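Side-chain contacts in glycerophosphoryl diester phosphodiesterase (Agrobacterium tumefaciens str. C58, PDB 3KS6), which belongs to the glycerophosphoryl diester phosphodiesterase family, has a TIM-barrel type of fold and holds a magnesium ion at an acidic site: residues E175-A179 against H180-E184; Q166-G169 against P170-I174; F137-L141 against L142-D146. All blocks are in the same frame, centred on the assembly; numbering follows the deposited sequence.

Contact 1: residues E175-A179 against H180-E184; sequences ETAIA and HSIHE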
loop_
_atom_site.group_PDB
_atom_site.type_symbol
_atom_site.label_atom_id
_atom_site.label_comp_id
_atom_site.label_asym_id
_atom_site.label_seq_id
_atom_site.Cartn_x
_atom_site.Cartn_y
_atom_site.Cartn_z
ATOM N N GLU A 175 21.901 4.882 -0.358
ATOM C CA GLU A 175 22.856 4.280 0.597
ATOM C C GLU A 175 22.119 3.424 1.624
ATOM O O GLU A 175 22.488 2.277 1.917
ATOM C CB GLU A 175 23.557 5.369 1.447
ATOM C CG GLU A 175 24.607 6.243 0.785
ATOM C CD GLU A 175 24.996 7.475 1.638
ATOM O OE1 GLU A 175 24.578 7.600 2.833
ATOM O OE2 GLU A 175 25.729 8.331 1.084
ATOM N N THR A 176 21.098 4.047 2.195
ATOM C CA THR A 176 20.339 3.496 3.283
ATOM C C THR A 176 19.584 2.245 2.877
ATOM O O THR A 176 19.611 1.207 3.570
ATOM C CB THR A 176 19.381 4.566 3.852
ATOM O OG1 THR A 176 20.156 5.704 4.249
ATOM C CG2 THR A 176 18.594 4.011 5.042
ATOM N N ALA A 177 18.937 2.306 1.727
ATOM C CA ALA A 177 18.252 1.135 1.209
ATOM C C ALA A 177 19.236 -0.032 1.020
ATOM O O ALA A 177 18.961 -1.145 1.434
ATOM C CB ALA A 177 17.532 1.468 -0.121
ATOM N N ILE A 178 20.391 0.227 0.427
ATOM C CA ILE A 178 21.375 -0.805 0.186
ATOM C C ILE A 178 21.869 -1.419 1.503
ATOM O O ILE A 178 21.960 -2.652 1.616
ATOM C CB ILE A 178 22.549 -0.268 -0.676
ATOM C CG1 ILE A 178 22.031 -0.005 -2.110
ATOM C CG2 ILE A 178 23.717 -1.272 -0.700
ATOM C CD1 ILE A 178 23.014 0.807 -2.953
ATOM N N ALA A 179 22.150 -0.562 2.484
ATOM C CA ALA A 179 22.665 -0.974 3.797
ATOM C C ALA A 179 21.663 -1.877 4.510
ATOM O O ALA A 179 22.040 -2.760 5.311
ATOM C CB ALA A 179 22.958 0.217 4.635
ATOM N N HIS A 180 20.396 -1.661 4.211
ATOM C CA HIS A 180 19.308 -2.452 4.797
ATOM C C HIS A 180 18.749 -3.589 3.915
ATOM O O HIS A 180 17.684 -4.182 4.228
ATOM C CB HIS A 180 18.218 -1.492 5.161
ATOM C CG HIS A 180 18.528 -0.707 6.396
ATOM N ND1 HIS A 180 17.997 -1.042 7.628
ATOM C CD2 HIS A 180 19.349 0.346 6.608
ATOM C CE1 HIS A 180 18.447 -0.194 8.536
ATOM N NE2 HIS A 180 19.273 0.655 7.947
ATOM N N SER A 181 19.479 -3.918 2.870
ATOM C CA SER A 181 19.078 -4.990 1.941
ATOM C C SER A 181 17.675 -4.797 1.380
ATOM O O SER A 181 16.929 -5.774 1.215
ATOM C CB SER A 181 19.181 -6.381 2.586
ATOM O OG SER A 181 20.493 -6.630 3.029
ATOM N N ILE A 182 17.344 -3.549 1.051
ATOM C CA ILE A 182 16.070 -3.182 0.426
ATOM C C ILE A 182 16.369 -3.051 -1.072
ATOM O O ILE A 182 17.338 -2.392 -1.454
ATOM C CB ILE A 182 15.493 -1.842 1.056
ATOM C CG1 ILE A 182 15.165 -2.071 2.559
ATOM C CG2 ILE A 182 14.259 -1.350 0.321
ATOM C CD1 ILE A 182 15.016 -0.808 3.364
ATOM N N HIS A 183 15.522 -3.656 -1.896
ATOM C CA HIS A 183 15.732 -3.718 -3.339
ATOM C C HIS A 183 14.787 -2.856 -4.143
ATOM O O HIS A 183 14.916 -2.814 -5.366
ATOM C CB HIS A 183 15.617 -5.161 -3.796
ATOM C CG HIS A 183 16.495 -6.081 -3.016
ATOM N ND1 HIS A 183 17.865 -5.954 -3.011
ATOM C CD2 HIS A 183 16.201 -7.096 -2.176
ATOM C CE1 HIS A 183 18.383 -6.873 -2.218
ATOM N NE2 HIS A 183 17.393 -7.571 -1.689
ATOM N N GLU A 184 13.880 -2.137 -3.465
ATOM C CA GLU A 184 12.918 -1.291 -4.126
ATOM C C GLU A 184 12.486 -0.166 -3.196
ATOM O O GLU A 184 12.310 -0.407 -1.994
ATOM C CB GLU A 184 11.674 -2.111 -4.486
ATOM C CG GLU A 184 10.603 -1.318 -5.197
ATOM C CD GLU A 184 9.434 -2.135 -5.739
ATOM O OE1 GLU A 184 9.485 -3.385 -5.786
ATOM O OE2 GLU A 184 8.431 -1.491 -6.125
HETATM O O HOH W 1 23.408 -5.002 3.378
#
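Ile182 N and Ala177 O close the turn in which helix 162-179 gives way to loop, through a hydrogen bond of 2.9 Å that is almost straight at the hydrogen (167°), and inside it Ser181 N reaches Ile178 O at 3.1 Å, from above the carbonyl plane instead of on a lone pair. Beside this, Thr176 of the last turn and His180, the first residue past the helix, lie side by side and point the same way. The methyl CG2 of Thr176, anti to the backbone N, comes within 4.1 Å of His180 CD2, while Thr176 O sits at the edge of the imidazole, near its plane and 3.2 Å from CD2. Thr176 OG1 turns instead to Ala172 O, and the probable partner of His180 ND1 is Asp146 of helix 142-151, which should hold the ring's rotation.

The two bonds from Ile182 and Ser181, with Ser181 at positive phi as the C-prime residue, define a Schellman motif, a standard way for a helix to stop and send its chain off in a new direction. Here the new direction leads to strand 184-188, the next parallel strand of the barrel. His180 N still follows the helical pattern and reaches Thr176 O at 3.0 Å, with a weak further share in Ala177 O. Across the turn Ala177 CB meets Ile182 CB at 4.1 Å; beyond them Trp158 and Leu142 receive Ile182. A water donates to Ile178 O at 3.3 Å and has a weak link to Ser181 OG, giving this last-turn carbonyl a second partner besides Ser181 N.

Contact 2: residues Q166-G169 against P170-I174; sequences QQLG and PGAVI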
loop_
_atom_site.group_PDB
_atom_site.type_symbol
_atom_site.label_atom_id
_atom_site.label_comp_id
_atom_site.label_asym_id
_atom_site.label_seq_id
_atom_site.Cartn_x
_atom_site.Cartn_y
_atom_site.Cartn_z
ATOM N N GLN A 166 13.979 14.645 0.611
ATOM C CA GLN A 166 14.529 15.996 0.560
ATOM C C GLN A 166 15.670 16.196 1.534
ATOM O O GLN A 166 16.661 16.864 1.214
ATOM C CB GLN A 166 13.429 17.024 0.862
ATOM C CG GLN A 166 13.944 18.481 1.016
ATOM C CD GLN A 166 12.895 19.536 0.704
ATOM O OE1 GLN A 166 12.742 20.503 1.452
ATOM N NE2 GLN A 166 12.167 19.359 -0.396
ATOM N N GLN A 167 15.535 15.613 2.721
ATOM C CA GLN A 167 16.517 15.830 3.780
ATOM C C GLN A 167 17.708 14.893 3.714
ATOM O O GLN A 167 18.850 15.335 3.728
ATOM C CB GLN A 167 15.778 15.831 5.092
ATOM C CG GLN A 167 14.814 16.982 5.183
ATOM C CD GLN A 167 13.969 16.894 6.382
ATOM O OE1 GLN A 167 14.346 16.286 7.398
ATOM N NE2 GLN A 167 12.761 17.471 6.287
ATOM N N LEU A 168 17.480 13.591 3.621
ATOM C CA LEU A 168 18.599 12.697 3.337
ATOM C C LEU A 168 19.230 12.970 1.991
ATOM O O LEU A 168 20.454 12.817 1.837
ATOM C CB LEU A 168 18.192 11.232 3.337
ATOM C CG LEU A 168 18.301 10.460 4.643
ATOM C CD1 LEU A 168 17.548 11.131 5.756
ATOM C CD2 LEU A 168 17.780 9.046 4.395
ATOM N N GLY A 169 18.403 13.365 1.026
ATOM C CA GLY A 169 18.847 13.495 -0.371
ATOM C C GLY A 169 18.876 12.112 -1.037
ATOM O O GLY A 169 18.956 11.105 -0.344
ATOM N N PRO A 170 18.807 12.053 -2.381
ATOM C CA PRO A 170 18.720 10.763 -3.044
ATOM C C PRO A 170 19.911 9.841 -2.841
ATOM O O PRO A 170 19.734 8.642 -2.754
ATOM C CB PRO A 170 18.543 11.128 -4.523
ATOM C CG PRO A 170 18.921 12.529 -4.644
ATOM C CD PRO A 170 18.673 13.162 -3.342
ATOM N N GLY A 171 21.116 10.405 -2.767
ATOM C CA GLY A 171 22.305 9.590 -2.561
ATOM C C GLY A 171 22.237 8.787 -1.283
ATOM O O GLY A 171 22.486 7.570 -1.310
ATOM N N ALA A 172 21.851 9.470 -0.192
ATOM C CA ALA A 172 21.745 8.847 1.145
ATOM C C ALA A 172 20.520 7.956 1.253
ATOM O O ALA A 172 20.541 6.958 2.016
ATOM C CB ALA A 172 21.737 9.878 2.237
ATOM N N VAL A 173 19.446 8.298 0.548
ATOM C CA VAL A 173 18.290 7.379 0.507
ATOM C C VAL A 173 18.730 6.046 -0.100
ATOM O O VAL A 173 18.431 4.974 0.421
ATOM C CB VAL A 173 17.085 7.951 -0.257
ATOM C CG1 VAL A 173 16.048 6.817 -0.611
ATOM C CG2 VAL A 173 16.417 9.077 0.529
ATOM N N ILE A 174 19.498 6.114 -1.189
ATOM C CA ILE A 174 19.964 4.938 -1.873
ATOM C C ILE A 174 20.965 4.164 -1.003
ATOM O O ILE A 174 20.851 2.938 -0.907
ATOM C CB ILE A 174 20.557 5.300 -3.292
ATOM C CG1 ILE A 174 19.423 5.782 -4.204
ATOM C CG2 ILE A 174 21.293 4.107 -3.914
ATOM C CD1 ILE A 174 19.921 6.570 -5.459
HETATM O O HOH W 2 22.248 12.380 -0.054
#
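Leu168 and Ala172 meet through their CB atoms at 4.0 Å, one turn apart on helix 162-179, and this pair opens the apolar part of the contact. Leu168 CB is also 4.0 Å from Val173 CG2, and the same methyl lies 4.1 Å from Leu168 CD2. The side chains of Leu168 and Val173 cross at about a right angle, with the valine branch directed at the base of the leucine. With CG1 anti to the backbone N (chi1 165°), Val173 CG2 is left beside that N, anti to the carbonyl carbon, and points back toward the preceding turn. Behind Val173 lie Trp158 and Val160 of strand 156-160, whereas Pro170 packs against Leu196 and Gln199 of helix 194-202.

The polar part is carried by the backbone. Val173 N donates to Gly169 O at 3.0 Å, a direct hydrogen bond between the two segments. Proline has no N-H to offer, and Gly171 N has no bond to the turn before, which is how a proline commonly kinks a helix. Gly169 adopts a positive phi of 80°, a conformation that by itself favours glycine, just before the ring.

Water supplies a third kind of link. A single molecule donates to Leu168 O at 2.6 Å and accepts from Ala172 N at 2.9 Å, standing between a carbonyl and an amide four residues apart that a regular helix would join directly. The methyl of Ala172 approaches the same carbonyl, its CB 3.2 Å from Leu168 O.

The helix of this beta-alpha-beta unit therefore bends without leaving the Leu168 carbonyl or the Ala172 amide unsatisfied: solvent bridges the opened turn, while the side chains of Leu168, Ala172 and Val173 touch across it.

Contact 3: residues F137-L141 against L142-D146; sequences FSSFL and LASMD
Met145 N, of a selenomethionine, donates to Leu141 O at 2.9 Å, a hydrogen bond that joins the first turn of helix 142-151. Leu141 is the N-cap residue, at the bend where strand 135-139 of the TIM-type barrel passes into the helix of a beta-alpha-beta unit. The short axes of strand and helix then run back nearly antiparallel, at 154°, with 8.1 Å between them. Met145 CG lies 3.2 Å from Leu141 O, and the end of the selenomethionine lies near Ser139, though its exact placing is doubtful. Ser144 CB touches Ser139 OG from the helix side, and its hydroxyl lies alongside Leu141 CB.

Farther out, Ser139 OG bonds across the bend. It is anti to the backbone N (first torsion -173°), and in an ST turn it accepts from Leu141 N, two residues on. The same hydroxyl is also hydrogen-bonded to Ile106 O on the neighbouring strand 101-106, which ties the turn to the barrel wall. The ST-turn bond spans 3.1 Å from Leu141 N to Ser139 OG, with an angle of 158° at the hydrogen.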
loop_
_atom_site.group_PDB
_atom_site.type_symbol
_atom_site.label_atom_id
_atom_site.label_comp_id
_atom_site.label_asym_id
_atom_site.label_seq_id
_atom_site.Cartn_x
_atom_site.Cartn_y
_atom_site.Cartn_z
ATOM N N PHE A 137 5.254 -6.534 0.724
ATOM C CA PHE A 137 5.139 -5.716 1.918
ATOM C C PHE A 137 5.801 -4.364 1.722
ATOM O O PHE A 137 6.859 -4.257 1.103
ATOM C CB PHE A 137 5.795 -6.392 3.135
ATOM C CG PHE A 137 5.106 -7.661 3.550
ATOM C CD1 PHE A 137 4.037 -7.621 4.439
ATOM C CD2 PHE A 137 5.547 -8.879 3.077
ATOM C CE1 PHE A 137 3.417 -8.788 4.838
ATOM C CE2 PHE A 137 4.905 -10.071 3.457
ATOM C CZ PHE A 137 3.862 -10.015 4.369
ATOM N N SER A 138 5.214 -3.343 2.330
ATOM C CA SER A 138 5.754 -1.987 2.216
ATOM C C SER A 138 5.693 -1.322 3.597
ATOM O O SER A 138 4.927 -1.750 4.433
ATOM C CB SER A 138 4.907 -1.161 1.259
ATOM O OG SER A 138 3.578 -0.998 1.736
ATOM N N SER A 139 6.533 -0.310 3.818
ATOM C CA SER A 139 6.454 0.485 5.045
ATOM C C SER A 139 7.254 1.723 4.857
ATOM O O SER A 139 8.232 1.695 4.096
ATOM C CB SER A 139 7.083 -0.271 6.214
ATOM O OG SER A 139 6.867 0.400 7.426
ATOM N N PHE A 140 6.873 2.810 5.546
ATOM C CA PHE A 140 7.751 3.990 5.617
ATOM C C PHE A 140 8.862 3.803 6.657
ATOM O O PHE A 140 9.829 4.562 6.643
ATOM C CB PHE A 140 6.959 5.228 6.011
ATOM C CG PHE A 140 6.154 5.823 4.899
ATOM C CD1 PHE A 140 4.859 5.387 4.639
ATOM C CD2 PHE A 140 6.689 6.809 4.086
ATOM C CE1 PHE A 140 4.109 5.948 3.629
ATOM C CE2 PHE A 140 5.923 7.357 3.052
ATOM C CZ PHE A 140 4.645 6.929 2.850
ATOM N N LEU A 141 8.693 2.839 7.574
ATOM C CA LEU A 141 9.583 2.655 8.715
ATOM C C LEU A 141 10.647 1.601 8.473
ATOM O O LEU A 141 10.361 0.428 8.234
ATOM C CB LEU A 141 8.817 2.320 9.986
ATOM C CG LEU A 141 8.224 3.475 10.811
ATOM C CD1 LEU A 141 7.237 4.255 10.003
ATOM C CD2 LEU A 141 7.548 2.998 12.106
ATOM N N LEU A 142 11.898 2.024 8.552
ATOM C CA LEU A 142 13.021 1.107 8.410
ATOM C C LEU A 142 13.035 0.036 9.496
ATOM O O LEU A 142 13.471 -1.091 9.246
ATOM C CB LEU A 142 14.366 1.838 8.428
ATOM C CG LEU A 142 14.753 2.555 7.160
ATOM C CD1 LEU A 142 16.163 3.176 7.399
ATOM C CD2 LEU A 142 14.748 1.615 5.950
ATOM N N ALA A 143 12.583 0.358 10.702
ATOM C CA ALA A 143 12.509 -0.663 11.750
ATOM C C ALA A 143 11.643 -1.811 11.280
ATOM O O ALA A 143 11.957 -2.968 11.525
ATOM C CB ALA A 143 11.898 -0.079 13.083
ATOM N N SER A 144 10.517 -1.457 10.651
ATOM C CA SER A 144 9.566 -2.433 10.143
ATOM C C SER A 144 10.136 -3.149 8.904
ATOM O O SER A 144 9.898 -4.330 8.722
ATOM C CB SER A 144 8.207 -1.780 9.845
ATOM O OG SER A 144 7.628 -1.217 11.010
HETATM N N MSE A 145 10.917 -2.453 8.093
HETATM C CA MSE A 145 11.581 -3.095 6.957
HETATM C C MSE A 145 12.584 -4.133 7.450
HETATM O O MSE A 145 12.738 -5.212 6.864
HETATM C CB MSE A 145 12.300 -2.047 6.114
HETATM C CG MSE A 145 11.381 -0.985 5.511
HETATM SE SE MSE A 145 10.097 -1.679 4.210
HETATM C CE MSE A 145 8.838 -2.534 5.159
ATOM N N ASP A 146 13.286 -3.794 8.526
ATOM C CA ASP A 146 14.233 -4.721 9.131
ATOM C C ASP A 146 13.544 -5.960 9.687
ATOM O O ASP A 146 14.032 -7.076 9.542
ATOM C CB ASP A 146 15.101 -4.005 10.199
ATOM C CG ASP A 146 16.077 -3.019 9.594
ATOM O OD1 ASP A 146 16.188 -2.963 8.341
ATOM O OD2 ASP A 146 16.760 -2.294 10.376
#

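How the contacts relate
From the N terminus, contact 3 comes first, closing the turn between strand 135-139 and helix 142-151; strand 156-160 follows, and then helix 162-179 carries contact 2 at its kink and contact 1 at its C-terminal end. The three are in series, none enclosing or crossing another. Contacts 1 and 2 share that helix, and Thr176 OG1 packs on Leu168 CD2 at 4.1 Å. Contact 1 also reaches contact 3, through a polar tie and through the packing of Leu142 against Thr176. Helix 142-151 is thereby tied to the end of helix 162-179 and the loop after it, while contacts 2 and 3 stay about 7 Å apart at their nearest atoms.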